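Local atomic coordinates of ABC transporter, periplasmic solute-binding protein (Rhizobium meliloti, PDB entry 4WED), a protein that probably captures a solute in the periplasm, perhaps a peptide or a nickel complex, and delivers it to an ABC transporter for import. Residues Pro426-Pro429 / Phe430-Val434; Pro510-Glu513 / Tyr514-Pro517; Val336-Ala339 / Ala340-Ser343; Tyr479-Leu482 / Arg483-Ala487; Lys109-Ala112 / Ala113-Lys116. All blocks are in the same frame, centred on the assembly; numbering follows the deposited sequence.

Contact 1: Pro426-Pro429 / Phe430-Val434; sequences PYDP and FGSLV
Asp428 and Ser432 carry the side-chain hydrogen bonds of this buried turn into a helix. Asp428 OD1 takes two of them: Ser432 OG comes to 2.6 Å from OD1 on the syn side of the carboxylate, 21° out of its plane, and Ser432 N gives the same OD1 a longer bond of 3.1 Å, bent to 136° at the hydrogen. The serine can do both because OG stands beside its own backbone N, opposite the carbonyl carbon (chi1 -64°). Asp428 OD2 turns back to Gly424 N, so the carboxylate spans the turn, and Ser432 OG also meets Tyr423 N. Two backbone bonds wind the chain up: Gly431 N to Tyr427 O at 2.8 Å, and Leu433 N to Pro429 O at 3.0 Å. This is the start of helix 430-437, entered from strand 417-421 through two cis-prolines, Pro426 and Pro429. Gly431 sits where a CB would lie 2.6 Å from Tyr427 O, a clash, so a side chain would probably not fit. Apolar packing is lighter: Pro429 CB lies 4.5 Å from Leu433 CD1, and Pro429, Phe430 and Leu433 rest on Ile475 of helix 471-485. Pro426 CD sits over the centre of one face of the Tyr427 ring.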
# COMPACT_ATOMS: atom_id res chain seq x y z
N PRO A 426 -1.65 -1.13 3.80
CA PRO A 426 -1.83 -0.49 5.09
C PRO A 426 -0.59 -0.55 6.00
O PRO A 426 -0.72 -0.37 7.21
CB PRO A 426 -2.92 -1.36 5.72
CG PRO A 426 -2.58 -2.75 5.23
CD PRO A 426 -1.94 -2.57 3.88
N TYR A 427 0.58 -0.74 5.40
CA TYR A 427 1.83 -0.91 6.09
C TYR A 427 2.55 0.44 6.39
O TYR A 427 3.58 0.46 7.08
CB TYR A 427 2.75 -1.77 5.27
CG TYR A 427 2.14 -3.03 4.69
CD1 TYR A 427 1.71 -4.08 5.52
CD2 TYR A 427 1.99 -3.20 3.31
CE1 TYR A 427 1.12 -5.20 5.02
CE2 TYR A 427 1.41 -4.36 2.80
CZ TYR A 427 0.97 -5.34 3.66
OH TYR A 427 0.45 -6.51 3.18
N ASP A 428 2.08 1.54 5.85
CA ASP A 428 2.90 2.75 5.84
C ASP A 428 2.26 3.75 6.75
O ASP A 428 1.05 3.75 6.89
CB ASP A 428 3.03 3.35 4.40
CG ASP A 428 4.16 2.75 3.61
OD1 ASP A 428 5.02 2.12 4.23
OD2 ASP A 428 4.16 2.84 2.36
N PRO A 429 3.04 4.67 7.31
CA PRO A 429 4.42 4.97 6.87
C PRO A 429 5.51 4.19 7.56
O PRO A 429 6.64 4.16 7.07
CB PRO A 429 4.57 6.47 7.19
CG PRO A 429 3.58 6.72 8.28
CD PRO A 429 2.42 5.83 7.99
N PHE A 430 5.17 3.52 8.67
CA PHE A 430 6.21 2.91 9.49
C PHE A 430 6.90 1.74 8.82
O PHE A 430 8.11 1.57 9.02
CB PHE A 430 5.69 2.56 10.88
CG PHE A 430 5.48 3.76 11.77
CD1 PHE A 430 6.55 4.59 12.10
CD2 PHE A 430 4.22 4.09 12.26
CE1 PHE A 430 6.37 5.72 12.92
CE2 PHE A 430 4.02 5.20 13.09
CZ PHE A 430 5.10 6.03 13.41
N GLY A 431 6.16 0.96 8.03
CA GLY A 431 6.75 -0.19 7.33
C GLY A 431 7.91 0.23 6.44
O GLY A 431 8.98 -0.34 6.49
N SER A 432 7.69 1.27 5.64
CA SER A 432 8.71 1.74 4.70
C SER A 432 9.80 2.53 5.38
O SER A 432 10.96 2.37 5.04
CB SER A 432 8.07 2.63 3.62
OG SER A 432 7.15 1.88 2.83
N LEU A 433 9.41 3.40 6.31
CA LEU A 433 10.38 4.15 7.06
C LEU A 433 11.38 3.25 7.75
O LEU A 433 12.58 3.47 7.66
CB LEU A 433 9.69 4.97 8.14
CG LEU A 433 9.19 6.32 7.66
CD1 LEU A 433 8.66 7.13 8.84
CD2 LEU A 433 10.29 7.11 6.93
N VAL A 434 10.86 2.28 8.47
CA VAL A 434 11.71 1.40 9.20
C VAL A 434 12.52 0.54 8.24
O VAL A 434 13.74 0.46 8.37
CB VAL A 434 10.87 0.53 10.15
CG1 VAL A 434 11.66 -0.67 10.65
CG2 VAL A 434 10.38 1.37 11.34

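Contact 2: Pro510-Glu513 / Tyr514-Pro517; sequences PVTE and YDMP. With NA (sodium ion), chain B.
The Asp515 carboxylate is divided between a metal and a turn: OD1 binds the sodium ion at 2.4 Å, while OD2 faces back to Thr512. The threonine hydroxyl is gripped from two directions. It accepts from Tyr514 N, with OG1 3.0 Å from that nitrogen and the bond fairly straight at 157°, and it donates to Asp515 OD2, also at 3.0 Å, approaching well above the carboxylate plane. Rotation about chi1 (81°) sets OG1 between the backbone N and carbonyl carbon of Thr512, within reach of both partners. Thr512 N adds a weak bond to the same OD2. Across the neck of the loop a bridging water donates one bond to Thr512 O and another to Asp515 O. Pro510 lies alongside Pro517, CD to CB 3.9 Å, the two rings pointing the same way against Trp498. The Tyr514 ring has the Glu513 carbonyl carbon over one face; further out, Trp58 meets it edge-to-face and the Trp247 ring meets it with the two planes about 15° apart. The carboxylate of Glu513 goes elsewhere, to Ser496 and Phe246 N. Three waters, one also bonded to Met516 O, and Asp62 join Asp515 in holding the sodium. Thr512 to Asp515 is thus a type I beta turn with an ST turn at its start, presenting an aspartate to a six-ligand sodium site.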
# COMPACT_ATOMS: atom_id res chain seq x y z
N PRO A 510 -11.15 1.55 -3.92
CA PRO A 510 -10.77 0.87 -2.67
C PRO A 510 -9.65 1.61 -1.97
O PRO A 510 -8.81 2.23 -2.60
CB PRO A 510 -10.26 -0.47 -3.15
CG PRO A 510 -9.77 -0.20 -4.53
CD PRO A 510 -10.71 0.82 -5.11
N VAL A 511 -9.65 1.52 -0.66
CA VAL A 511 -8.67 2.22 0.14
C VAL A 511 -7.35 1.48 0.07
O VAL A 511 -6.28 2.10 0.13
CB VAL A 511 -9.13 2.34 1.61
CG1 VAL A 511 -8.08 3.05 2.40
CG2 VAL A 511 -10.41 3.16 1.71
N THR A 512 -7.40 0.16 -0.06
CA THR A 512 -6.17 -0.59 -0.22
C THR A 512 -6.38 -1.56 -1.33
O THR A 512 -7.48 -1.78 -1.79
CB THR A 512 -5.74 -1.36 1.06
OG1 THR A 512 -6.47 -2.58 1.16
CG2 THR A 512 -5.94 -0.54 2.36
N GLU A 513 -5.28 -2.15 -1.76
CA GLU A 513 -5.27 -3.15 -2.79
C GLU A 513 -5.72 -4.51 -2.27
O GLU A 513 -5.67 -5.50 -3.00
CB GLU A 513 -3.85 -3.26 -3.37
CG GLU A 513 -3.38 -2.06 -4.20
CD GLU A 513 -4.32 -1.65 -5.35
OE1 GLU A 513 -5.14 -2.46 -5.90
OE2 GLU A 513 -4.27 -0.46 -5.71
N TYR A 514 -6.15 -4.58 -1.01
CA TYR A 514 -6.51 -5.87 -0.38
C TYR A 514 -8.03 -5.95 -0.12
O TYR A 514 -8.53 -6.95 0.41
CB TYR A 514 -5.65 -6.11 0.88
CG TYR A 514 -4.21 -5.93 0.56
CD1 TYR A 514 -3.52 -6.89 -0.15
CD2 TYR A 514 -3.53 -4.75 0.90
CE1 TYR A 514 -2.18 -6.74 -0.48
CE2 TYR A 514 -2.18 -4.56 0.56
CZ TYR A 514 -1.51 -5.57 -0.12
OH TYR A 514 -0.19 -5.41 -0.50
N ASP A 515 -8.71 -4.87 -0.53
CA ASP A 515 -10.14 -4.68 -0.38
C ASP A 515 -10.82 -4.87 -1.72
O ASP A 515 -10.25 -4.49 -2.72
CB ASP A 515 -10.45 -3.22 -0.02
CG ASP A 515 -10.17 -2.90 1.42
OD1 ASP A 515 -10.80 -3.53 2.32
OD2 ASP A 515 -9.34 -1.98 1.64
N MSE A 516 -12.07 -5.33 -1.67
CA MSE A 516 -12.95 -5.33 -2.81
C MSE A 516 -13.92 -4.16 -2.75
O MSE A 516 -14.72 -4.07 -1.84
CB MSE A 516 -13.74 -6.62 -2.72
CG MSE A 516 -14.68 -6.78 -3.91
SE MSE A 516 -13.67 -7.19 -5.56
CE MSE A 516 -13.28 -9.13 -5.50
N PRO A 517 -13.89 -3.29 -3.76
CA PRO A 517 -14.76 -2.12 -3.77
C PRO A 517 -16.20 -2.43 -4.18
O PRO A 517 -16.65 -2.02 -5.26
CB PRO A 517 -14.08 -1.19 -4.79
CG PRO A 517 -13.41 -2.14 -5.74
CD PRO A 517 -13.12 -3.42 -5.01
NA NA B . -13.21 -3.82 2.56
O HOH W 1 -8.49 -3.13 -4.16
O HOH W 2 -14.08 -3.05 0.41
O HOH W 3 -12.16 -4.01 4.90
O HOH W 4 -14.82 -4.98 3.18

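Contact 3: Val336-Ala339 / Ala340-Ser343; sequences VRDA and AAAS
Asp338 caps the helix that starts behind it: its OD1 accepts from Ala341 N at 3.0 Å in an almost straight bond (172°), the N-H arriving from well above the carboxylate plane. The group swings there because CG lies opposite the backbone N (chi1 -159°), which also brings CG within 3.5 Å of Ala341 CB. The close-knit side of the turn is mostly backbone, with one serine hydroxyl joining in. Ala342 N reaches Asp338 O at 3.0 Å, and Ala339 O takes two donors from Ser343 on opposite faces of its carbonyl plane, OG at 2.8 Å and N at 3.0 Å. Here the methyls of Ala339 and Ala342 press on Val392 of helix 378-392, and those of Ala341 and Ala342 on Ile298 of helix 290-299. The outer side is loose by comparison, with Ala340 turned to solvent and Asp338 itself only partly covered. Replacing Asp338 with an alanine would probably leave Ala341 N without its side-chain acceptor and let the first turn of helix 339-348 fray. Since the carboxylate sits at the N-terminal, positive end of the helix dipole, its negative charge is probably stabilised there, which would favour the ionised form.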
# COMPACT_ATOMS: atom_id res chain seq x y z
N VAL A 336 8.42 21.48 -9.39
CA VAL A 336 8.28 21.69 -10.83
C VAL A 336 9.68 21.79 -11.47
O VAL A 336 10.54 22.51 -10.98
CB VAL A 336 7.45 22.98 -11.12
CG1 VAL A 336 8.24 24.23 -10.81
CG2 VAL A 336 6.97 23.05 -12.56
N ARG A 337 9.92 21.06 -12.55
CA ARG A 337 11.25 21.06 -13.18
C ARG A 337 11.82 22.49 -13.27
O ARG A 337 11.19 23.38 -13.84
CB ARG A 337 11.25 20.39 -14.57
CG ARG A 337 12.65 19.94 -14.97
CD ARG A 337 12.93 19.69 -16.46
NE ARG A 337 11.80 19.43 -17.37
CZ ARG A 337 11.94 19.24 -18.69
NH1 ARG A 337 10.89 18.99 -19.47
NH2 ARG A 337 13.15 19.29 -19.25
N ASP A 338 13.01 22.70 -12.71
CA ASP A 338 13.65 24.01 -12.85
C ASP A 338 15.12 23.88 -13.25
O ASP A 338 16.01 23.85 -12.43
CB ASP A 338 13.48 24.78 -11.54
CG ASP A 338 13.64 26.27 -11.71
OD1 ASP A 338 14.47 26.67 -12.56
OD2 ASP A 338 12.96 27.03 -11.00
N ALA A 339 15.37 23.79 -14.54
CA ALA A 339 16.72 23.60 -15.04
C ALA A 339 17.61 24.75 -14.68
O ALA A 339 18.80 24.55 -14.48
CB ALA A 339 16.72 23.42 -16.54
N ALA A 340 17.06 25.94 -14.58
CA ALA A 340 17.90 27.12 -14.33
C ALA A 340 18.36 27.11 -12.87
O ALA A 340 19.54 27.29 -12.56
CB ALA A 340 17.16 28.41 -14.66
N ALA A 341 17.43 26.88 -11.98
CA ALA A 341 17.80 26.73 -10.57
C ALA A 341 18.78 25.56 -10.33
O ALA A 341 19.75 25.69 -9.56
CB ALA A 341 16.56 26.58 -9.73
N ALA A 342 18.58 24.43 -11.01
CA ALA A 342 19.48 23.30 -10.86
C ALA A 342 20.92 23.61 -11.28
O ALA A 342 21.89 23.31 -10.57
CB ALA A 342 18.94 22.12 -11.64
N SER A 343 21.05 24.22 -12.46
CA SER A 343 22.35 24.65 -12.98
C SER A 343 23.06 25.60 -12.00
O SER A 343 24.27 25.56 -11.80
CB SER A 343 22.11 25.43 -14.29
OG SER A 343 21.44 24.63 -15.25

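Contact 4: Tyr479-Leu482 / Arg483-Ala487; sequences YDWL and RDNDA
Asn485 folds its amide back over the Trp481 indole and onto that residue's carbonyl. ND2 lies 3.1 Å above one face of the indole, offset toward its rim, with amide and ring planes 37° apart. The same ND2 donates to Trp481 O at 2.6 Å, the acceptor lying close to the amide plane. Asn485 N reaches that oxygen too, at 2.9 Å, from the opposite face of its carbonyl plane, so Trp481 O is held by both ends of one residue. Trp481 can take part because CG is opposite its own backbone N (chi1 -165°), which tilts the indole toward the C-terminal end of the helix. Ala487 comes next, its CB 3.7 Å from Trp481 CZ3 and 3.9 Å from Leu482 CD2. What puts that methyl there is a Schellman motif ending helix 471-485. Asp486 takes a positive phi of 53°, Ala487 N bonds to Leu482 O at 2.9 Å in the carbonyl plane, and Asp486 N makes a weak bond to Arg483 O; the chain then turns into strand 488-500. One turn earlier, Asp484 N on Asp480 O at 2.8 Å and Arg483 N on Tyr479 O continue the helical pattern. Farther out, the Arg483 guanidinium makes a cation-pi contact with Phe332, Asp480 OD1 bonds to Gln476 and Tyr479 OH to Tyr327 O. Asp452 and Leu456 pack on the indole from a neighbouring loop.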
# COMPACT_ATOMS: atom_id res chain seq x y z
N TYR A 479 10.49 13.65 8.42
CA TYR A 479 10.22 14.23 7.08
C TYR A 479 10.97 15.53 6.84
O TYR A 479 11.39 15.79 5.71
CB TYR A 479 8.74 14.50 6.90
CG TYR A 479 7.84 13.31 7.06
CD1 TYR A 479 8.19 12.06 6.51
CD2 TYR A 479 6.60 13.43 7.68
CE1 TYR A 479 7.34 10.96 6.58
CE2 TYR A 479 5.75 12.34 7.78
CZ TYR A 479 6.13 11.10 7.22
OH TYR A 479 5.32 9.99 7.28
N ASP A 480 11.16 16.34 7.91
CA ASP A 480 11.94 17.59 7.80
C ASP A 480 13.39 17.29 7.56
O ASP A 480 14.06 17.93 6.76
CB ASP A 480 11.85 18.45 9.05
CG ASP A 480 10.42 18.83 9.43
OD1 ASP A 480 9.51 18.77 8.57
OD2 ASP A 480 10.21 19.19 10.62
N TRP A 481 13.90 16.30 8.27
CA TRP A 481 15.27 15.88 8.04
C TRP A 481 15.51 15.52 6.57
O TRP A 481 16.46 15.99 5.91
CB TRP A 481 15.61 14.67 8.89
CG TRP A 481 17.03 14.48 8.95
CD1 TRP A 481 17.89 15.12 9.76
CD2 TRP A 481 17.81 13.65 8.09
NE1 TRP A 481 19.18 14.73 9.49
CE2 TRP A 481 19.15 13.81 8.48
CE3 TRP A 481 17.51 12.78 7.04
CZ2 TRP A 481 20.20 13.12 7.86
CZ3 TRP A 481 18.56 12.09 6.42
CH2 TRP A 481 19.88 12.27 6.83
N LEU A 482 14.65 14.65 6.09
CA LEU A 482 14.83 14.12 4.74
C LEU A 482 14.79 15.25 3.71
O LEU A 482 15.61 15.29 2.79
CB LEU A 482 13.73 13.10 4.42
CG LEU A 482 13.76 11.77 5.16
CD1 LEU A 482 12.39 11.11 5.10
CD2 LEU A 482 14.81 10.84 4.57
N ARG A 483 13.80 16.12 3.88
CA ARG A 483 13.56 17.28 3.02
C ARG A 483 14.66 18.35 3.12
O ARG A 483 15.17 18.76 2.10
CB ARG A 483 12.19 17.89 3.34
CG ARG A 483 11.85 19.14 2.54
CD ARG A 483 10.40 19.54 2.66
NE ARG A 483 9.94 20.26 1.47
CZ ARG A 483 10.17 21.56 1.20
NH1 ARG A 483 10.88 22.34 2.03
NH2 ARG A 483 9.68 22.08 0.08
N ASP A 484 15.03 18.77 4.32
CA ASP A 484 16.10 19.77 4.44
C ASP A 484 17.43 19.23 3.97
O ASP A 484 18.24 19.98 3.51
CB ASP A 484 16.25 20.27 5.86
CG ASP A 484 14.95 20.81 6.42
OD1 ASP A 484 14.03 21.20 5.64
OD2 ASP A 484 14.83 20.81 7.66
N ASN A 485 17.66 17.93 4.08
CA ASN A 485 18.94 17.37 3.67
C ASN A 485 18.91 16.79 2.26
O ASN A 485 19.94 16.35 1.77
CB ASN A 485 19.37 16.28 4.64
CG ASN A 485 19.68 16.83 5.98
OD1 ASN A 485 20.74 17.39 6.16
ND2 ASN A 485 18.76 16.72 6.93
N ASP A 486 17.74 16.83 1.61
CA ASP A 486 17.56 16.33 0.26
C ASP A 486 18.06 14.90 0.18
O ASP A 486 18.86 14.55 -0.67
CB ASP A 486 18.28 17.23 -0.76
CG ASP A 486 17.61 18.61 -0.90
OD1 ASP A 486 16.53 18.66 -1.54
OD2 ASP A 486 18.18 19.62 -0.38
N ALA A 487 17.59 14.08 1.12
CA ALA A 487 18.15 12.76 1.33
C ALA A 487 17.56 11.75 0.40
O ALA A 487 18.20 10.72 0.12
CB ALA A 487 17.93 12.32 2.74

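Contact 5: Lys109-Ala112 / Ala113-Lys116; sequences KFDA and AACK
The Phe110 ring meets Cys115 obliquely, CE1 lying 4.4 Å from the cysteine CB, and is otherwise bedded among Leu81, Leu98 and Val102. Of the two flat groups here, the Asp111 carboxylate is the busier. Its OD1 is met nearly end-on by Ala114 N at 3.2 Å, while OD2 forms a salt bridge with Lys109 NZ at 2.9 Å, the ammonium arriving on the anti side and 26° out of the carboxylate plane. Asp111 CG occupies the crowded position between its backbone N and carbonyl carbon (chi1 65°), and this points OD1 back at the first turn of the helix. Asp111 is therefore the N-cap of helix 112-122, which lies on the antiparallel sheet that includes strands 93-98, 137-144 and 147-152. Its own carbonyl works alongside its side chain: Cys115 N bonds to Asp111 O at 2.9 Å, and Ala114 N adds a weak bond to the same oxygen. One residue on, Lys116 N reaches Ala112 O at 2.8 Å in an almost straight line (176°). With an alanine at Asp111, Lys109 is likely to lose its close counter-ion, keeping a long, weak pair with Asp145, and Ala114 N would probably be left with only its weak bond to the backbone O of the same residue. Ala112 packs on Val142 and Ile148, Cys115 on Leu98 and Phe171, and the Lys116 side chain touches Leu140.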
# COMPACT_ATOMS: atom_id res chain seq x y z
N LYS A 109 -23.37 -16.79 17.30
CA LYS A 109 -23.32 -15.44 17.87
C LYS A 109 -21.89 -14.90 17.90
O LYS A 109 -20.95 -15.60 18.27
CB LYS A 109 -23.89 -15.51 19.29
CG LYS A 109 -23.94 -14.22 20.10
CD LYS A 109 -24.85 -14.41 21.32
CE LYS A 109 -24.20 -15.20 22.46
NZ LYS A 109 -23.46 -14.30 23.41
N PHE A 110 -21.71 -13.64 17.54
CA PHE A 110 -20.39 -13.02 17.72
C PHE A 110 -20.29 -12.39 19.10
O PHE A 110 -21.13 -11.60 19.46
CB PHE A 110 -20.10 -12.00 16.64
CG PHE A 110 -18.78 -11.31 16.81
CD1 PHE A 110 -17.60 -11.98 16.51
CD2 PHE A 110 -18.72 -10.00 17.28
CE1 PHE A 110 -16.38 -11.36 16.66
CE2 PHE A 110 -17.50 -9.37 17.44
CZ PHE A 110 -16.32 -10.06 17.14
N ASP A 111 -19.28 -12.79 19.86
CA ASP A 111 -19.09 -12.32 21.24
C ASP A 111 -17.60 -12.50 21.69
O ASP A 111 -16.75 -13.02 20.94
CB ASP A 111 -20.11 -12.99 22.23
CG ASP A 111 -19.93 -14.51 22.37
OD1 ASP A 111 -19.00 -15.06 21.76
OD2 ASP A 111 -20.72 -15.17 23.10
N ALA A 112 -17.28 -12.07 22.89
CA ALA A 112 -15.90 -12.23 23.41
C ALA A 112 -15.27 -13.62 23.22
O ALA A 112 -14.14 -13.75 22.70
CB ALA A 112 -15.86 -11.84 24.86
N ALA A 113 -15.98 -14.65 23.64
CA ALA A 113 -15.58 -16.04 23.42
C ALA A 113 -15.22 -16.39 21.95
O ALA A 113 -14.25 -17.07 21.70
CB ALA A 113 -16.70 -16.96 23.91
N ALA A 114 -16.00 -15.90 21.00
CA ALA A 114 -15.75 -16.22 19.60
C ALA A 114 -14.56 -15.41 19.12
O ALA A 114 -13.76 -15.86 18.32
CB ALA A 114 -16.99 -15.93 18.76
N CYS A 115 -14.41 -14.21 19.66
CA CYS A 115 -13.28 -13.37 19.36
C CYS A 115 -11.95 -13.92 19.87
O CYS A 115 -10.97 -13.97 19.13
CB CYS A 115 -13.54 -12.00 19.98
SG CYS A 115 -12.26 -10.82 19.59
N LYS A 116 -11.91 -14.31 21.14
CA LYS A 116 -10.74 -14.99 21.71
C LYS A 116 -10.33 -16.20 20.89
O LYS A 116 -9.15 -16.41 20.63
CB LYS A 116 -11.04 -15.45 23.16
CG LYS A 116 -9.99 -16.28 23.91
CD LYS A 116 -10.49 -16.60 25.33
CE LYS A 116 -9.39 -17.06 26.29
NZ LYS A 116 -9.65 -16.79 27.76

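How the contacts relate
From the N terminus the order is contact 5, contact 3, contact 1, contact 4, contact 2. Each closes within its own few residues before the next opens, so none nests in or crosses another. Contacts 5, 3 and 1 mark the starts of helices 112-122, 339-348 and 430-437, contact 4 the end of helix 471-485, and contact 2 a turn in the final loop. Contacts 3 and 5 lie on opposite sides of the chain's centre, their own centres about 60 Å apart. Contact 1 is the link in the middle: Pro429 CB packs 3.6 Å from Tyr479 OH of contact 4, and Tyr427 CE2 lies 3.8 Å from Tyr514 OH of contact 2.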